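Local coordinates for L-talarate/galactarate dehydratase (Salmonella typhimurium, PDB 2PP3), which catalyses the magnesium-dependent dehydration of L-talarate and galactarate to 5-keto-4-deoxy-D-glucarate, and also epimerizes L-talarate to galactarate, at residues V76-S81 against H328-V333; C164-G169 against H349-N354. The protein carries 1 engineered substitution. One frame throughout, in Å; residues are numbered along the deposited sequence.

Contacts 1 and 2 both touch the bound L-glucarate, and their centres lie about 13 Å apart. Contact 1 joins the two domains of the enolase-superfamily fold, setting strand 74-81 of the N-terminal antiparallel sheet against the loop and helix start at 328-333 of the modified TIM barrel. Contact 2 lies within the barrel, pairing the end of strand 161-166 with the end of its neighbour 346-349 and the loop that follows. Along the chain their segments alternate, 76-81, 164-169, 328-333 and 349-354, so the two are interleaved. They meet directly where Phe329 packs on Phe350, Trp352 and Leu353, giving one cluster of aromatic and aliphatic side chains beside the ligand.

Contact 1: residues V76-S81 against H328-V333; sequences VGFSYS and HFAMEV. With LGT (L-glucaric acid), chain G.
Tyr80 and Phe329 form the aromatic centre of a domain interface characteristic of the enolase superfamily, in which an edge strand, within this chain, of the N-terminal antiparallel sheet lies against a loop that follows a barrel strand. The two rings make an edge-to-face pair, with centroids 4.7 Å apart and planes at 53°. Phe329 presents its CD2-CE2 edge to one face of Tyr80; CD2 comes within 3.6 Å of Tyr80 CE2, displaced from the ring centre toward the rim. With chi1 of 74°, Tyr80 holds its CG between the backbone N and the carbonyl carbon, and from there the ring reaches across to the loop.

The apolar contacts of Phe78 lie two residues earlier on the strand. The far end of the Phe78 ring meets the start of helix 331-339, its CZ 4.4 Å from Ala330 CB, the residue at the N-cap position, and its CE2 4.3 Å from Val333 CG2.

The polar interactions gather around His328, the catalytic proton donor/acceptor. Asp301, thought to raise the basicity of His328, is hydrogen-bonded through OD2 to both Tyr80 OH and His328 ND1, which makes Tyr80 of the N-terminal domain a second-shell partner of the catalytic histidine. Tyr80 OH itself lies at the edge of the imidazole, 3.2 Å from His328 CE1, while Phe329 CB lies over one imidazole face. On the ligand side, His328 NE2 and O3 of L-glucarate share a hydrogen bond of 2.7 Å, nearly straight at 164°.

Contact 2: residues C164-G169 against H349-N354; sequences CYNTSG and HFEWLN. With LGT (L-glucaric acid), chain G.
His349 closes the parallel pairing of strands 161-166 and 346-349: its N donates to Tyr165 O at 2.7 Å, and its O receives Thr167 N at 3.3 Å. Its imidazole ND1 accepts a 3.0 Å bond from Asn166 ND2, with the amide and ring planes 38° apart, while Cys164 SG packs on its CB. Tyr12 of the second subunit stacks on the same imidazole.

The Phe350 ring reaches the ligand with its edge, CZ lying 3.0 Å from carboxylate oxygen O1A of L-glucarate and 3.7 Å from Thr167 CG2. Thr167 OG1 bonds instead to Glu348, a substrate-binding residue. The paired strands are the first and last of the (beta/alpha)7-beta barrel, so their pairing closes it, and the loop leaves the end of the last strand.

Glu351 bends at chi2 (-91°) to bring OE1 within 2.5 Å of Ser168 OG, a very short hydrogen bond. That hydroxyl also accepts from Asn166 ND2, while Asn166 OD1 takes Gly169 N on a lone pair in an Asx motif. Phe350 CD2 sits over the centre of one face of the Trp352 indole, whose NE1 comes 4.1 Å from Ser168 CB; at its other end CH2 is 3.6 Å from O5 of L-glucarate.

Contact 1: residues V76-S81 against H328-V333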
loop_
_atom_site.group_PDB
_atom_site.type_symbol
_atom_site.label_atom_id
_atom_site.label_comp_id
_atom_site.label_asym_id
_atom_site.label_seq_id
_atom_site.Cartn_x
_atom_site.Cartn_y
_atom_site.Cartn_z
ATOM N N VAL B 76 14.831 10.543 -9.386
ATOM C CA VAL B 76 14.489 11.947 -9.573
ATOM C C VAL B 76 13.008 12.156 -9.283
ATOM O O VAL B 76 12.160 11.341 -9.670
ATOM C CB VAL B 76 14.791 12.419 -11.016
ATOM C CG1 VAL B 76 13.841 11.752 -11.989
ATOM C CG2 VAL B 76 14.677 13.934 -11.110
ATOM N N GLY B 77 12.699 13.252 -8.601
ATOM C CA GLY B 77 11.320 13.556 -8.272
ATOM C C GLY B 77 11.140 15.055 -8.126
ATOM O O GLY B 77 12.126 15.800 -8.116
ATOM N N PHE B 78 9.898 15.512 -8.018
ATOM C CA PHE B 78 9.671 16.945 -7.882
ATOM C C PHE B 78 8.309 17.319 -7.328
ATOM O O PHE B 78 7.376 16.507 -7.286
ATOM C CB PHE B 78 9.857 17.634 -9.241
ATOM C CG PHE B 78 8.743 17.368 -10.215
ATOM C CD1 PHE B 78 7.578 18.133 -10.190
ATOM C CD2 PHE B 78 8.841 16.325 -11.136
ATOM C CE1 PHE B 78 6.520 17.867 -11.068
ATOM C CE2 PHE B 78 7.791 16.046 -12.022
ATOM C CZ PHE B 78 6.627 16.817 -11.987
ATOM N N SER B 79 8.223 18.570 -6.888
ATOM C CA SER B 79 6.993 19.147 -6.380
ATOM C C SER B 79 6.928 20.485 -7.104
ATOM O O SER B 79 7.835 20.826 -7.871
ATOM C CB SER B 79 7.035 19.338 -4.852
ATOM O OG SER B 79 8.118 20.152 -4.447
ATOM N N TYR B 80 5.868 21.244 -6.878
ATOM C CA TYR B 80 5.729 22.509 -7.568
ATOM C C TYR B 80 4.911 23.466 -6.736
ATOM O O TYR B 80 4.394 23.106 -5.683
ATOM C CB TYR B 80 5.014 22.290 -8.898
ATOM C CG TYR B 80 3.534 22.037 -8.728
ATOM C CD1 TYR B 80 2.615 23.085 -8.785
ATOM C CD2 TYR B 80 3.054 20.757 -8.450
ATOM C CE1 TYR B 80 1.251 22.866 -8.564
ATOM C CE2 TYR B 80 1.697 20.525 -8.229
ATOM C CZ TYR B 80 0.801 21.582 -8.285
ATOM O OH TYR B 80 -0.540 21.356 -8.056
ATOM N N SER B 81 4.794 24.690 -7.228
ATOM C CA SER B 81 3.998 25.695 -6.554
ATOM C C SER B 81 3.495 26.692 -7.575
ATOM O O SER B 81 4.274 27.266 -8.329
ATOM C CB SER B 81 4.820 26.415 -5.485
ATOM O OG SER B 81 3.995 27.312 -4.754
ATOM N N HIS B 328 -4.685 15.598 -9.904
ATOM C CA HIS B 328 -4.556 16.951 -10.414
ATOM C C HIS B 328 -3.142 17.293 -10.865
ATOM O O HIS B 328 -2.177 17.026 -10.147
ATOM C CB HIS B 328 -5.018 17.940 -9.339
ATOM C CG HIS B 328 -4.626 19.358 -9.609
ATOM N ND1 HIS B 328 -3.435 19.895 -9.172
ATOM C CD2 HIS B 328 -5.261 20.347 -10.280
ATOM C CE1 HIS B 328 -3.353 21.155 -9.560
ATOM N NE2 HIS B 328 -4.448 21.454 -10.236
ATOM N N PHE B 329 -3.029 17.869 -12.062
ATOM C CA PHE B 329 -1.737 18.300 -12.602
ATOM C C PHE B 329 -0.718 17.149 -12.683
ATOM O O PHE B 329 -1.094 15.976 -12.767
ATOM C CB PHE B 329 -1.198 19.437 -11.712
ATOM C CG PHE B 329 -0.171 20.320 -12.373
ATOM C CD1 PHE B 329 -0.463 20.996 -13.551
ATOM C CD2 PHE B 329 1.081 20.503 -11.790
ATOM C CE1 PHE B 329 0.477 21.848 -14.143
ATOM C CE2 PHE B 329 2.026 21.350 -12.371
ATOM C CZ PHE B 329 1.722 22.025 -13.551
ATOM N N ALA B 330 0.563 17.515 -12.668
ATOM C CA ALA B 330 1.706 16.597 -12.720
ATOM C C ALA B 330 1.459 15.216 -13.340
ATOM O O ALA B 330 1.701 14.190 -12.697
ATOM C CB ALA B 330 2.286 16.437 -11.312
ATOM N N MET B 331 1.003 15.188 -14.590
ATOM C CA MET B 331 0.730 13.919 -15.254
ATOM C C MET B 331 1.946 13.001 -15.335
ATOM O O MET B 331 1.799 11.782 -15.421
ATOM C CB MET B 331 0.156 14.153 -16.656
ATOM C CG MET B 331 0.974 15.076 -17.533
ATOM S SD MET B 331 0.253 15.232 -19.185
ATOM C CE MET B 331 1.725 15.014 -20.199
ATOM N N GLU B 332 3.141 13.582 -15.298
ATOM C CA GLU B 332 4.375 12.799 -15.358
ATOM C C GLU B 332 4.436 11.787 -14.214
ATOM O O GLU B 332 5.019 10.708 -14.359
ATOM C CB GLU B 332 5.605 13.713 -15.288
ATOM C CG GLU B 332 5.844 14.597 -16.516
ATOM C CD GLU B 332 4.735 15.615 -16.763
ATOM O OE1 GLU B 332 4.124 16.099 -15.782
ATOM O OE2 GLU B 332 4.489 15.946 -17.945
ATOM N N VAL B 333 3.839 12.144 -13.078
ATOM C CA VAL B 333 3.813 11.263 -11.916
ATOM C C VAL B 333 2.463 10.558 -11.787
ATOM O O VAL B 333 2.397 9.351 -11.553
ATOM C CB VAL B 333 4.068 12.043 -10.607
ATOM C CG1 VAL B 333 3.959 11.110 -9.417
ATOM C CG2 VAL B 333 5.452 12.684 -10.642
HETATM O O1A LGT G . -5.958 22.170 -13.774
HETATM C C1 LGT G . -6.748 22.397 -12.846
HETATM O O1B LGT G . -7.467 21.523 -12.316
HETATM C C2 LGT G . -6.859 23.872 -12.311
HETATM O O2 LGT G . -7.563 23.923 -11.057
HETATM C C3 LGT G . -5.495 24.552 -12.126
HETATM O O3 LGT G . -4.881 24.049 -10.937
HETATM C C4 LGT G . -5.578 26.096 -11.999
HETATM O O4 LGT G . -6.311 26.441 -10.803
HETATM C C5 LGT G . -4.209 26.811 -11.942
HETATM O O5 LGT G . -3.463 26.467 -13.120
HETATM C C6 LGT G . -4.364 28.345 -11.880
HETATM O O6A LGT G . -4.328 28.865 -10.732
HETATM O O6B LGT G . -4.531 28.970 -12.958
#

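Contact 2: residues C164-G169 against H349-N354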
loop_
_atom_site.group_PDB
_atom_site.type_symbol
_atom_site.label_atom_id
_atom_site.label_comp_id
_atom_site.label_asym_id
_atom_site.label_seq_id
_atom_site.Cartn_x
_atom_site.Cartn_y
_atom_site.Cartn_z
ATOM N N CYS B 164 -7.460 10.513 -20.868
ATOM C CA CYS B 164 -6.852 11.816 -20.648
ATOM C C CYS B 164 -7.707 12.971 -21.165
ATOM O O CYS B 164 -8.330 12.869 -22.224
ATOM C CB CYS B 164 -5.472 11.836 -21.320
ATOM S SG CYS B 164 -4.431 13.265 -20.941
ATOM N N TYR B 165 -7.743 14.064 -20.406
ATOM C CA TYR B 165 -8.502 15.242 -20.806
ATOM C C TYR B 165 -7.582 16.460 -20.697
ATOM O O TYR B 165 -6.652 16.473 -19.883
ATOM C CB TYR B 165 -9.743 15.411 -19.910
ATOM C CG TYR B 165 -9.464 15.929 -18.509
ATOM C CD1 TYR B 165 -9.397 17.300 -18.251
ATOM C CD2 TYR B 165 -9.252 15.049 -17.446
ATOM C CE1 TYR B 165 -9.128 17.785 -16.970
ATOM C CE2 TYR B 165 -8.979 15.520 -16.157
ATOM C CZ TYR B 165 -8.919 16.890 -15.929
ATOM O OH TYR B 165 -8.648 17.371 -14.670
ATOM N N ASN B 166 -7.828 17.473 -21.521
ATOM C CA ASN B 166 -7.006 18.677 -21.488
ATOM C C ASN B 166 -7.668 19.827 -20.724
ATOM O O ASN B 166 -8.883 20.022 -20.792
ATOM C CB ASN B 166 -6.664 19.137 -22.908
ATOM C CG ASN B 166 -5.983 20.502 -22.928
ATOM O OD1 ASN B 166 -6.644 21.541 -22.849
ATOM N ND2 ASN B 166 -4.657 20.501 -23.013
ATOM N N THR B 167 -6.850 20.590 -20.005
ATOM C CA THR B 167 -7.330 21.723 -19.216
ATOM C C THR B 167 -6.768 23.056 -19.704
ATOM O O THR B 167 -7.479 24.060 -19.735
ATOM C CB THR B 167 -6.934 21.564 -17.725
ATOM O OG1 THR B 167 -7.610 20.431 -17.170
ATOM C CG2 THR B 167 -7.304 22.809 -16.925
ATOM N N SER B 168 -5.492 23.055 -20.078
ATOM C CA SER B 168 -4.803 24.259 -20.526
ATOM C C SER B 168 -5.446 25.021 -21.686
ATOM O O SER B 168 -5.075 26.166 -21.957
ATOM C CB SER B 168 -3.348 23.926 -20.874
ATOM O OG SER B 168 -3.273 22.962 -21.906
ATOM N N GLY B 169 -6.411 24.408 -22.364
ATOM C CA GLY B 169 -7.048 25.088 -23.477
ATOM C C GLY B 169 -8.417 25.670 -23.179
ATOM O O GLY B 169 -9.044 26.266 -24.056
ATOM N N HIS B 349 -4.280 16.681 -18.519
ATOM C CA HIS B 349 -3.171 17.114 -19.359
ATOM C C HIS B 349 -2.885 18.614 -19.449
ATOM O O HIS B 349 -3.786 19.443 -19.617
ATOM C CB HIS B 349 -3.340 16.558 -20.777
ATOM C CG HIS B 349 -2.402 17.164 -21.776
ATOM N ND1 HIS B 349 -2.570 18.438 -22.274
ATOM C CD2 HIS B 349 -1.267 16.686 -22.339
ATOM C CE1 HIS B 349 -1.579 18.720 -23.100
ATOM N NE2 HIS B 349 -0.774 17.675 -23.156
ATOM N N PHE B 350 -1.598 18.924 -19.334
ATOM C CA PHE B 350 -1.053 20.272 -19.451
ATOM C C PHE B 350 0.209 20.055 -20.279
ATOM O O PHE B 350 0.776 18.963 -20.260
ATOM C CB PHE B 350 -0.635 20.841 -18.092
ATOM C CG PHE B 350 -1.755 21.461 -17.306
ATOM C CD1 PHE B 350 -2.559 20.686 -16.478
ATOM C CD2 PHE B 350 -1.984 22.835 -17.373
ATOM C CE1 PHE B 350 -3.575 21.271 -15.721
ATOM C CE2 PHE B 350 -2.996 23.428 -16.623
ATOM C CZ PHE B 350 -3.791 22.645 -15.796
ATOM N N GLU B 351 0.656 21.074 -21.001
ATOM C CA GLU B 351 1.879 20.946 -21.789
ATOM C C GLU B 351 3.008 21.654 -21.042
ATOM O O GLU B 351 4.186 21.426 -21.302
ATOM C CB GLU B 351 1.701 21.577 -23.174
ATOM C CG GLU B 351 1.345 23.058 -23.151
ATOM C CD GLU B 351 -0.151 23.302 -23.134
ATOM O OE1 GLU B 351 -0.856 22.675 -22.315
ATOM O OE2 GLU B 351 -0.622 24.127 -23.942
ATOM N N TRP B 352 2.620 22.500 -20.096
ATOM C CA TRP B 352 3.543 23.292 -19.300
ATOM C C TRP B 352 4.863 22.634 -18.924
ATOM O O TRP B 352 5.921 23.237 -19.096
ATOM C CB TRP B 352 2.842 23.771 -18.029
ATOM C CG TRP B 352 1.631 24.619 -18.293
ATOM C CD1 TRP B 352 1.157 25.022 -19.511
ATOM C CD2 TRP B 352 0.736 25.162 -17.315
ATOM N NE1 TRP B 352 0.021 25.779 -19.351
ATOM C CE2 TRP B 352 -0.260 25.881 -18.014
ATOM C CE3 TRP B 352 0.677 25.111 -15.917
ATOM C CZ2 TRP B 352 -1.302 26.543 -17.361
ATOM C CZ3 TRP B 352 -0.358 25.769 -15.267
ATOM C CH2 TRP B 352 -1.335 26.475 -15.990
ATOM N N LEU B 353 4.810 21.410 -18.412
ATOM C CA LEU B 353 6.025 20.722 -17.995
ATOM C C LEU B 353 6.782 19.940 -19.067
ATOM O O LEU B 353 7.877 19.447 -18.800
ATOM C CB LEU B 353 5.724 19.788 -16.813
ATOM C CG LEU B 353 5.709 20.419 -15.414
ATOM C CD1 LEU B 353 4.629 21.485 -15.324
ATOM C CD2 LEU B 353 5.476 19.338 -14.373
ATOM N N ASN B 354 6.221 19.829 -20.269
ATOM C CA ASN B 354 6.890 19.077 -21.338
ATOM C C ASN B 354 8.368 19.433 -21.517
ATOM O O ASN B 354 9.206 18.547 -21.666
ATOM C CB ASN B 354 6.168 19.257 -22.683
ATOM C CG ASN B 354 4.783 18.639 -22.694
ATOM O OD1 ASN B 354 4.508 17.689 -21.964
ATOM N ND2 ASN B 354 3.907 19.166 -23.541
HETATM O O1A LGT G . -5.958 22.170 -13.774
HETATM C C1 LGT G . -6.748 22.397 -12.846
HETATM O O1B LGT G . -7.467 21.523 -12.316
HETATM C C2 LGT G . -6.859 23.872 -12.311
HETATM O O2 LGT G . -7.563 23.923 -11.057
HETATM C C3 LGT G . -5.495 24.552 -12.126
HETATM O O3 LGT G . -4.881 24.049 -10.937
HETATM C C4 LGT G . -5.578 26.096 -11.999
HETATM O O4 LGT G . -6.311 26.441 -10.803
HETATM C C5 LGT G . -4.209 26.811 -11.942
HETATM O O5 LGT G . -3.463 26.467 -13.120
HETATM C C6 LGT G . -4.364 28.345 -11.880
HETATM O O6A LGT G . -4.328 28.865 -10.732
HETATM O O6B LGT G . -4.531 28.970 -12.958
#